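Local atomic coordinates of rRNA adenine N-6-methyltransferase (Saccharopolyspora erythraea, PDB entry 6NVM), a protein that dimethylates a specific adenine of 23S rRNA at N6, using S-adenosyl-L-methionine, and so lowers the affinity of ribosomes for macrolide, lincosamide and streptogramin B antibiotics. Residues Gly144-Ile149 / Met164-Glu169; Ile149-Leu154 / Ser182-Met187; Gly247-Ser252 / Ala264-Ala269. All coordinates share one frame; numbering follows the deposited sequence.

Contact 1: Gly144-Ile149 / Met164-Glu169; sequences GITSAI and MVTQLE
T146, in the first turn of helix 146-155, and T166, near the end of strand 159-167, meet methyl to methyl with their side chains crossing at about a right angle. CG2 of T146 lies 3.6 Å from CG2 of T166, and this is the tightest approach of the two segments. In T146 the methyl stands opposite the backbone N while the hydroxyl, at chi1 -47°, sits beside that N; one branch can therefore press on the strand while the other serves polar partners. T146 OG1 is hydrogen-bonded to the carbonyls of P142 and Y143, in the loop that follows strand 135-140, and its proton is probably shared between them. It also meets a water at 2.8 Å, and the same water accepts from Q167 N at 2.8 Å, so a polar bridge runs beside the methyl pair. In T166 the hydroxyl bonds to the carbonyl of the next residue: OG1 donates to Q167 O at 3.0 Å, tilted 34° from the carbonyl plane.

One helical turn on, I149 and M164 slide past each other in opposite directions. I149 CG2 rests 4.0 Å from M164 SD, although M164 was deposited in two conformers and this distance holds for one of them. F137 of strand 135-140 touches both side chains, which places the contact inside a beta-alpha-beta crossover. No direct hydrogen bond joins the segments. The buried methyl and sulfur contacts carry little directionality, so the directional link is the water, which satisfies Q167 N while sharing T146 OG1 with the loop.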
loop_
_atom_site.group_PDB
_atom_site.type_symbol
_atom_site.label_atom_id
_atom_site.label_comp_id
_atom_site.label_asym_id
_atom_site.label_seq_id
_atom_site.Cartn_x
_atom_site.Cartn_y
_atom_site.Cartn_z
ATOM N N GLY A 144 -9.373 3.659 11.390
ATOM C CA GLY A 144 -9.758 4.998 10.975
ATOM C C GLY A 144 -8.703 5.820 10.257
ATOM O O GLY A 144 -9.022 6.929 9.811
ATOM N N ILE A 145 -7.467 5.330 10.132
ATOM C CA ILE A 145 -6.408 6.111 9.498
ATOM C C ILE A 145 -5.678 5.292 8.441
ATOM O O ILE A 145 -4.558 5.634 8.049
ATOM C CB ILE A 145 -5.403 6.637 10.541
ATOM C CG1 ILE A 145 -4.830 5.484 11.366
ATOM C CG2 ILE A 145 -6.069 7.673 11.448
ATOM C CD1 ILE A 145 -3.504 5.802 12.047
ATOM N N THR A 146 -6.301 4.214 7.962
ATOM C CA THR A 146 -5.604 3.321 7.041
ATOM C C THR A 146 -5.272 4.031 5.733
ATOM O O THR A 146 -4.143 3.946 5.239
ATOM C CB THR A 146 -6.433 2.063 6.779
ATOM O OG1 THR A 146 -6.912 1.539 8.020
ATOM C CG2 THR A 146 -5.575 0.995 6.104
ATOM N N SER A 147 -6.241 4.745 5.157
ATOM C CA SER A 147 -5.965 5.441 3.906
ATOM C C SER A 147 -4.899 6.509 4.091
ATOM O O SER A 147 -4.100 6.752 3.182
ATOM C CB SER A 147 -7.244 6.056 3.339
ATOM O OG SER A 147 -8.018 5.071 2.685
ATOM N N ALA A 148 -4.857 7.151 5.257
ATOM C CA ALA A 148 -3.866 8.199 5.469
ATOM C C ALA A 148 -2.456 7.617 5.547
ATOM O O ALA A 148 -1.494 8.237 5.075
ATOM C CB ALA A 148 -4.203 8.984 6.734
ATOM N N ILE A 149 -2.311 6.437 6.156
ATOM C CA ILE A 149 -1.008 5.786 6.228
ATOM C C ILE A 149 -0.550 5.358 4.835
ATOM O O ILE A 149 0.615 5.545 4.460
ATOM C CB ILE A 149 -1.075 4.597 7.209
ATOM C CG1 ILE A 149 -1.256 5.098 8.647
ATOM C CG2 ILE A 149 0.151 3.702 7.096
ATOM C CD1 ILE A 149 -0.008 5.705 9.277
ATOM N N MET A 164 1.773 -3.743 5.835
ATOM C CA MET A 164 0.727 -3.226 6.702
ATOM C C MET A 164 -0.266 -4.320 7.047
ATOM O O MET A 164 -0.642 -5.125 6.189
ATOM C CB MET A 164 -0.014 -2.061 6.035
ATOM C CG MET A 164 0.813 -0.804 5.920
ATOM S SD MET A 164 0.060 0.403 4.813
ATOM C CE MET A 164 0.390 -0.343 3.220
ATOM N N VAL A 165 -0.686 -4.334 8.309
ATOM C CA VAL A 165 -1.820 -5.125 8.762
ATOM C C VAL A 165 -3.019 -4.188 8.771
ATOM O O VAL A 165 -3.013 -3.173 9.481
ATOM C CB VAL A 165 -1.575 -5.726 10.154
ATOM C CG1 VAL A 165 -2.792 -6.523 10.612
ATOM C CG2 VAL A 165 -0.335 -6.588 10.143
ATOM N N THR A 166 -4.029 -4.506 7.966
ATOM C CA THR A 166 -5.229 -3.687 7.830
ATOM C C THR A 166 -6.459 -4.570 7.988
ATOM O O THR A 166 -6.364 -5.792 8.101
ATOM C CB THR A 166 -5.268 -2.973 6.470
ATOM O OG1 THR A 166 -5.515 -3.930 5.428
ATOM C CG2 THR A 166 -3.954 -2.259 6.194
ATOM N N GLN A 167 -7.632 -3.947 7.977
ATOM C CA GLN A 167 -8.854 -4.726 7.860
ATOM C C GLN A 167 -8.834 -5.505 6.551
ATOM O O GLN A 167 -8.236 -5.080 5.558
ATOM C CB GLN A 167 -10.087 -3.823 7.925
ATOM C CG GLN A 167 -10.367 -3.272 9.312
ATOM C CD GLN A 167 -11.724 -2.602 9.414
ATOM O OE1 GLN A 167 -12.388 -2.356 8.406
ATOM N NE2 GLN A 167 -12.145 -2.307 10.637
ATOM N N LEU A 168 -9.491 -6.665 6.561
ATOM C CA LEU A 168 -9.455 -7.558 5.406
ATOM C C LEU A 168 -10.024 -6.890 4.158
ATOM O O LEU A 168 -9.426 -6.957 3.076
ATOM C CB LEU A 168 -10.221 -8.844 5.722
ATOM C CG LEU A 168 -10.355 -9.861 4.585
ATOM C CD1 LEU A 168 -8.991 -10.323 4.089
ATOM C CD2 LEU A 168 -11.202 -11.048 5.036
ATOM N N GLU A 169 -11.192 -6.254 4.277
ATOM C CA GLU A 169 -11.843 -5.724 3.083
ATOM C C GLU A 169 -11.039 -4.583 2.472
ATOM O O GLU A 169 -10.961 -4.458 1.242
ATOM C CB GLU A 169 -13.267 -5.273 3.414
ATOM C CG GLU A 169 -14.266 -6.421 3.478
ATOM C CD GLU A 169 -14.343 -7.201 2.173
ATOM O OE1 GLU A 169 -14.076 -6.608 1.105
ATOM O OE2 GLU A 169 -14.655 -8.410 2.214
HETATM O O HOH W 1 -7.541 -1.162 8.390
#

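Contact 2: Ile149-Leu154 / Ser182-Met187; sequences IVDWCL and SRLTVM. With SO4 (sulfate ion), chain B.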
loop_
_atom_site.group_PDB
_atom_site.type_symbol
_atom_site.label_atom_id
_atom_site.label_comp_id
_atom_site.label_asym_id
_atom_site.label_seq_id
_atom_site.Cartn_x
_atom_site.Cartn_y
_atom_site.Cartn_z
ATOM N N ILE A 149 -2.311 6.437 6.156
ATOM C CA ILE A 149 -1.008 5.786 6.228
ATOM C C ILE A 149 -0.550 5.358 4.835
ATOM O O ILE A 149 0.615 5.545 4.460
ATOM C CB ILE A 149 -1.075 4.597 7.209
ATOM C CG1 ILE A 149 -1.256 5.098 8.647
ATOM C CG2 ILE A 149 0.151 3.702 7.096
ATOM C CD1 ILE A 149 -0.008 5.705 9.277
ATOM N N VAL A 150 -1.454 4.779 4.046
ATOM C CA VAL A 150 -1.131 4.448 2.657
ATOM C C VAL A 150 -0.631 5.687 1.915
ATOM O O VAL A 150 0.395 5.645 1.220
ATOM C CB VAL A 150 -2.351 3.814 1.966
ATOM C CG1 VAL A 150 -2.112 3.639 0.468
ATOM C CG2 VAL A 150 -2.667 2.475 2.607
ATOM N N ASP A 151 -1.337 6.817 2.057
ATOM C CA ASP A 151 -0.895 8.047 1.400
ATOM C C ASP A 151 0.482 8.477 1.893
ATOM O O ASP A 151 1.308 8.957 1.109
ATOM C CB ASP A 151 -1.893 9.182 1.634
ATOM C CG ASP A 151 -3.215 8.976 0.913
ATOM O OD1 ASP A 151 -3.270 8.197 -0.062
ATOM O OD2 ASP A 151 -4.200 9.620 1.329
ATOM N N TRP A 152 0.739 8.336 3.194
ATOM C CA TRP A 152 2.062 8.646 3.726
ATOM C C TRP A 152 3.135 7.855 2.985
ATOM O O TRP A 152 4.162 8.406 2.569
ATOM C CB TRP A 152 2.099 8.341 5.227
ATOM C CG TRP A 152 3.333 8.827 5.930
ATOM C CD1 TRP A 152 3.452 9.956 6.685
ATOM C CD2 TRP A 152 4.624 8.196 5.949
ATOM N NE1 TRP A 152 4.734 10.070 7.170
ATOM C CE2 TRP A 152 5.472 9.005 6.728
ATOM C CE3 TRP A 152 5.145 7.033 5.375
ATOM C CZ2 TRP A 152 6.808 8.684 6.953
ATOM C CZ3 TRP A 152 6.472 6.717 5.604
ATOM C CH2 TRP A 152 7.286 7.537 6.386
ATOM N N CYS A 153 2.895 6.555 2.797
ATOM C CA CYS A 153 3.865 5.694 2.123
ATOM C C CYS A 153 3.982 6.028 0.640
ATOM O O CYS A 153 5.090 6.061 0.093
ATOM C CB CYS A 153 3.469 4.232 2.307
ATOM S SG CYS A 153 3.536 3.645 4.019
ATOM N N LEU A 154 2.851 6.254 -0.038
ATOM C CA LEU A 154 2.907 6.582 -1.458
ATOM C C LEU A 154 3.685 7.862 -1.708
ATOM O O LEU A 154 4.319 8.007 -2.759
ATOM C CB LEU A 154 1.496 6.720 -2.026
ATOM C CG LEU A 154 0.687 5.428 -2.075
ATOM C CD1 LEU A 154 -0.750 5.744 -2.452
ATOM C CD2 LEU A 154 1.302 4.444 -3.067
ATOM N N SER A 182 -9.300 -0.563 -6.633
ATOM C CA SER A 182 -9.310 0.814 -6.168
ATOM C C SER A 182 -8.749 1.742 -7.238
ATOM O O SER A 182 -7.789 1.407 -7.936
ATOM C CB SER A 182 -8.480 0.929 -4.890
ATOM O OG SER A 182 -8.184 2.278 -4.577
ATOM N N ARG A 183 -9.359 2.921 -7.360
ATOM C CA ARG A 183 -8.852 3.936 -8.274
ATOM C C ARG A 183 -7.412 4.313 -7.945
ATOM O O ARG A 183 -6.583 4.487 -8.845
ATOM C CB ARG A 183 -9.756 5.167 -8.212
ATOM C CG ARG A 183 -9.260 6.398 -8.973
ATOM C CD ARG A 183 -10.134 7.606 -8.642
ATOM N NE ARG A 183 -9.433 8.883 -8.780
ATOM C CZ ARG A 183 -8.590 9.381 -7.877
ATOM N NH1 ARG A 183 -8.311 8.705 -6.770
ATOM N NH2 ARG A 183 -8.004 10.555 -8.089
ATOM N N LEU A 184 -7.099 4.474 -6.659
ATOM C CA LEU A 184 -5.739 4.839 -6.278
ATOM C C LEU A 184 -4.744 3.757 -6.685
ATOM O O LEU A 184 -3.624 4.062 -7.106
ATOM C CB LEU A 184 -5.672 5.101 -4.773
ATOM C CG LEU A 184 -4.317 5.549 -4.215
ATOM C CD1 LEU A 184 -3.882 6.880 -4.815
ATOM C CD2 LEU A 184 -4.377 5.652 -2.699
ATOM N N THR A 185 -5.142 2.487 -6.583
ATOM C CA THR A 185 -4.261 1.400 -6.999
ATOM C C THR A 185 -3.946 1.491 -8.487
ATOM O O THR A 185 -2.790 1.335 -8.897
ATOM C CB THR A 185 -4.904 0.047 -6.672
ATOM O OG1 THR A 185 -5.160 -0.035 -5.265
ATOM C CG2 THR A 185 -3.989 -1.099 -7.073
ATOM N N VAL A 186 -4.964 1.751 -9.310
ATOM C CA VAL A 186 -4.749 1.873 -10.752
ATOM C C VAL A 186 -3.877 3.086 -11.061
ATOM O O VAL A 186 -2.957 3.012 -11.887
ATOM C CB VAL A 186 -6.104 1.945 -11.478
ATOM C CG1 VAL A 186 -5.912 2.182 -12.978
ATOM C CG2 VAL A 186 -6.913 0.676 -11.224
ATOM N N MET A 187 -4.151 4.216 -10.400
ATOM C CA MET A 187 -3.403 5.445 -10.653
ATOM C C MET A 187 -1.924 5.282 -10.328
ATOM O O MET A 187 -1.064 5.819 -11.037
ATOM C CB MET A 187 -3.992 6.591 -9.829
ATOM C CG MET A 187 -5.385 7.026 -10.259
ATOM S SD MET A 187 -5.358 8.226 -11.608
ATOM C CE MET A 187 -4.735 9.680 -10.775
HETATM S S SO4 B . -9.581 6.013 -4.215
HETATM O O1 SO4 B . -11.019 6.250 -4.120
HETATM O O2 SO4 B . -8.979 7.020 -5.084
HETATM O O3 SO4 B . -9.346 4.681 -4.769
HETATM O O4 SO4 B . -8.977 6.101 -2.886
#
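Sulfate atom O3 is held by two donors at the start of helix 183-188: S182 OG at 2.7 Å and L184 N at 2.9 Å. The L184 bond is fairly straight, with an N-H...O angle of 161°. S182 is the N-cap residue, and its hydroxyl stands opposite the backbone N, which carries OG out to the ion. R183 NH1 meets a second oxygen, O2, which lies at the edge of the guanidinium, near its plane. That NH1 to O2 separation is so short, and its angle so bent, that its details are doubtful. R183 NH2 forms a salt bridge with E239 of helix 228-243, which probably helps to position the guanidinium.

On the flank of the same turn, L184 faces helix 146-155. Its CG lies opposite its backbone N (chi1 -178°), which directs CG toward that helix, and CD2 meets L154 tip to tip, at 3.6 Å from L154 CD1. D151 comes in from a different angle, its OD1 lying 3.8 Å from L184 CD2, while V150 CG1 is a looser neighbour at 4.4 Å from the same methyl. CD2 makes the nearest approach in all three pairs, with CG and CD1 of L184 also lying against L154 CD1. The axes of the two short segments run nearly parallel, 7° apart in direction, but 12.9 Å separates them, and only outstretched side chains span the gap. W194 of strand 192-200 touches V150, L154 and T185, linking both helices to the sheet.

The ion, probably from the crystallisation liquor, occupies an anion site at a helix N-terminus, where the main-chain N-H of L184, with the helix dipole, would probably favour negative charge. The helices belong to the layer packed on the mixed sheet of a class I methyltransferase fold.

Contact 3: Gly247-Ser252 / Ala264-Ala269; sequences GNIQAS and AALDHA
With CG opposite its backbone N (chi1 -178°) and an extended chain beyond, Q250 lays its side chain across the path of L266. L266 in turn has CG beside its backbone N (chi1 -69°), and its CD1 projects into the flank of the glutamine. The two side chains cross at about a right angle. Even distances support the flank contact: L266 CD1 lies 4.0 Å from Q250 CB, 4.1 Å from Q250 CG and 4.0 Å from Q250 NE2. The methyl therefore lies against the stem from CB to CG and over the face of the terminal amide. The other methyl, L266 CD2, faces I249 CG2 at 4.4 Å, a loose apolar approach. L266 is thus inserted between two consecutive residues of helix 249-254; no hydrogen bond crosses, and the contact is van der Waals in character.

The start of their helix is fixed by a capping bond. N248, the N-cap, accepts from A251 N through OD1 at 2.7 Å, although A251 N approaches from above the amide plane, so the bond is not directed at a lone pair. S252 OG, hydrogen-bonded to V245 O, ties the first turn to the chain that precedes it.

In the surrounding helical region, I249 also packs on W285 of helix 282-292, and A265 touches R291 and L292 of that helix. R287 bonds to the carbonyls of H268 and A269, closing the C-terminal end of helix 259-269. Helix 282-292 therefore contacts both partners, giving a three-helix cluster well away from the central sheet.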
loop_
_atom_site.group_PDB
_atom_site.type_symbol
_atom_site.label_atom_id
_atom_site.label_comp_id
_atom_site.label_asym_id
_atom_site.label_seq_id
_atom_site.Cartn_x
_atom_site.Cartn_y
_atom_site.Cartn_z
ATOM N N GLY A 247 -21.666 7.075 -19.406
ATOM C CA GLY A 247 -22.341 5.834 -19.084
ATOM C C GLY A 247 -21.419 4.633 -19.025
ATOM O O GLY A 247 -21.528 3.804 -18.116
ATOM N N ASN A 248 -20.504 4.525 -19.987
ATOM C CA ASN A 248 -19.605 3.385 -20.087
ATOM C C ASN A 248 -18.182 3.872 -20.330
ATOM O O ASN A 248 -17.943 5.039 -20.662
ATOM C CB ASN A 248 -20.045 2.431 -21.207
ATOM C CG ASN A 248 -20.390 3.160 -22.487
ATOM O OD1 ASN A 248 -19.516 3.475 -23.290
ATOM N ND2 ASN A 248 -21.677 3.439 -22.683
ATOM N N ILE A 249 -17.226 2.959 -20.160
ATOM C CA ILE A 249 -15.826 3.324 -20.345
ATOM C C ILE A 249 -15.590 3.832 -21.762
ATOM O O ILE A 249 -14.838 4.789 -21.974
ATOM C CB ILE A 249 -14.904 2.138 -20.002
ATOM C CG1 ILE A 249 -13.441 2.577 -20.095
ATOM C CG2 ILE A 249 -15.161 0.949 -20.931
ATOM C CD1 ILE A 249 -12.463 1.563 -19.566
ATOM N N GLN A 250 -16.237 3.218 -22.752
ATOM C CA GLN A 250 -16.071 3.689 -24.122
ATOM C C GLN A 250 -16.550 5.127 -24.267
ATOM O O GLN A 250 -15.877 5.955 -24.893
ATOM C CB GLN A 250 -16.818 2.777 -25.091
ATOM C CG GLN A 250 -16.662 3.182 -26.551
ATOM C CD GLN A 250 -16.942 2.040 -27.508
ATOM O OE1 GLN A 250 -17.812 1.207 -27.257
ATOM N NE2 GLN A 250 -16.195 1.988 -28.607
ATOM N N ALA A 251 -17.709 5.447 -23.684
ATOM C CA ALA A 251 -18.246 6.799 -23.793
ATOM C C ALA A 251 -17.329 7.809 -23.117
ATOM O O ALA A 251 -17.118 8.912 -23.634
ATOM C CB ALA A 251 -19.646 6.854 -23.186
ATOM N N SER A 252 -16.769 7.446 -21.961
ATOM C CA SER A 252 -15.831 8.332 -21.280
ATOM C C SER A 252 -14.613 8.608 -22.153
ATOM O O SER A 252 -14.205 9.762 -22.328
ATOM C CB SER A 252 -15.410 7.715 -19.948
ATOM O OG SER A 252 -16.542 7.354 -19.182
ATOM N N ALA A 264 -9.781 0.592 -31.132
ATOM C CA ALA A 264 -8.536 -0.163 -31.248
ATOM C C ALA A 264 -7.894 -0.386 -29.883
ATOM O O ALA A 264 -7.304 -1.446 -29.631
ATOM C CB ALA A 264 -7.566 0.568 -32.178
ATOM N N ALA A 265 -7.986 0.609 -28.995
ATOM C CA ALA A 265 -7.348 0.507 -27.684
ATOM C C ALA A 265 -8.080 -0.482 -26.788
ATOM O O ALA A 265 -7.452 -1.295 -26.101
ATOM C CB ALA A 265 -7.293 1.882 -27.022
ATOM N N LEU A 266 -9.410 -0.409 -26.759
ATOM C CA LEU A 266 -10.190 -1.387 -26.008
ATOM C C LEU A 266 -9.851 -2.805 -26.447
ATOM O O LEU A 266 -9.583 -3.680 -25.614
ATOM C CB LEU A 266 -11.683 -1.104 -26.184
ATOM C CG LEU A 266 -12.186 0.174 -25.515
ATOM C CD1 LEU A 266 -13.592 0.510 -26.000
ATOM C CD2 LEU A 266 -12.168 0.042 -23.998
ATOM N N ASP A 267 -9.837 -3.047 -27.761
ATOM C CA ASP A 267 -9.534 -4.383 -28.257
ATOM C C ASP A 267 -8.113 -4.800 -27.879
ATOM O O ASP A 267 -7.878 -5.946 -27.482
ATOM C CB ASP A 267 -9.727 -4.439 -29.774
ATOM C CG ASP A 267 -11.200 -4.485 -30.187
ATOM O OD1 ASP A 267 -12.088 -4.519 -29.303
ATOM O OD2 ASP A 267 -11.471 -4.494 -31.409
ATOM N N HIS A 268 -7.150 -3.882 -28.001
ATOM C CA HIS A 268 -5.774 -4.185 -27.618
ATOM C C HIS A 268 -5.688 -4.590 -26.151
ATOM O O HIS A 268 -4.959 -5.527 -25.795
ATOM C CB HIS A 268 -4.883 -2.969 -27.904
ATOM C CG HIS A 268 -3.450 -3.162 -27.521
ATOM N ND1 HIS A 268 -2.669 -4.168 -28.049
ATOM C CD2 HIS A 268 -2.656 -2.480 -26.659
ATOM C CE1 HIS A 268 -1.455 -4.098 -27.526
ATOM N NE2 HIS A 268 -1.422 -3.083 -26.681
ATOM N N ALA A 269 -6.430 -3.899 -25.285
ATOM C CA ALA A 269 -6.420 -4.191 -23.861
ATOM C C ALA A 269 -7.277 -5.393 -23.494
ATOM O O ALA A 269 -7.181 -5.875 -22.360
ATOM C CB ALA A 269 -6.901 -2.969 -23.076
#

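Contacts 1 and 2 use successive parts of helix 146-155 and share the residue I149, which touches across in contact 1: that contact sets the first turn on strand 159-167, whereas contact 2 turns the later part toward helix 183-188. M164 SD of contact 1 also packs against V150 CG2 of contact 2, 4.1 Å away. Contact 1 is fully buried and combines methyl packing with a water bridge; contact 2 is partly buried, with an anion bound at the N-terminal end of helix 183-188. Contact 3 is buried too, but lies in the helical region, its centre about 32 Å from that of contact 1 and 24 Å from that of contact 2; it sets leucine against isoleucine and glutamine, with no hydrogen bond across.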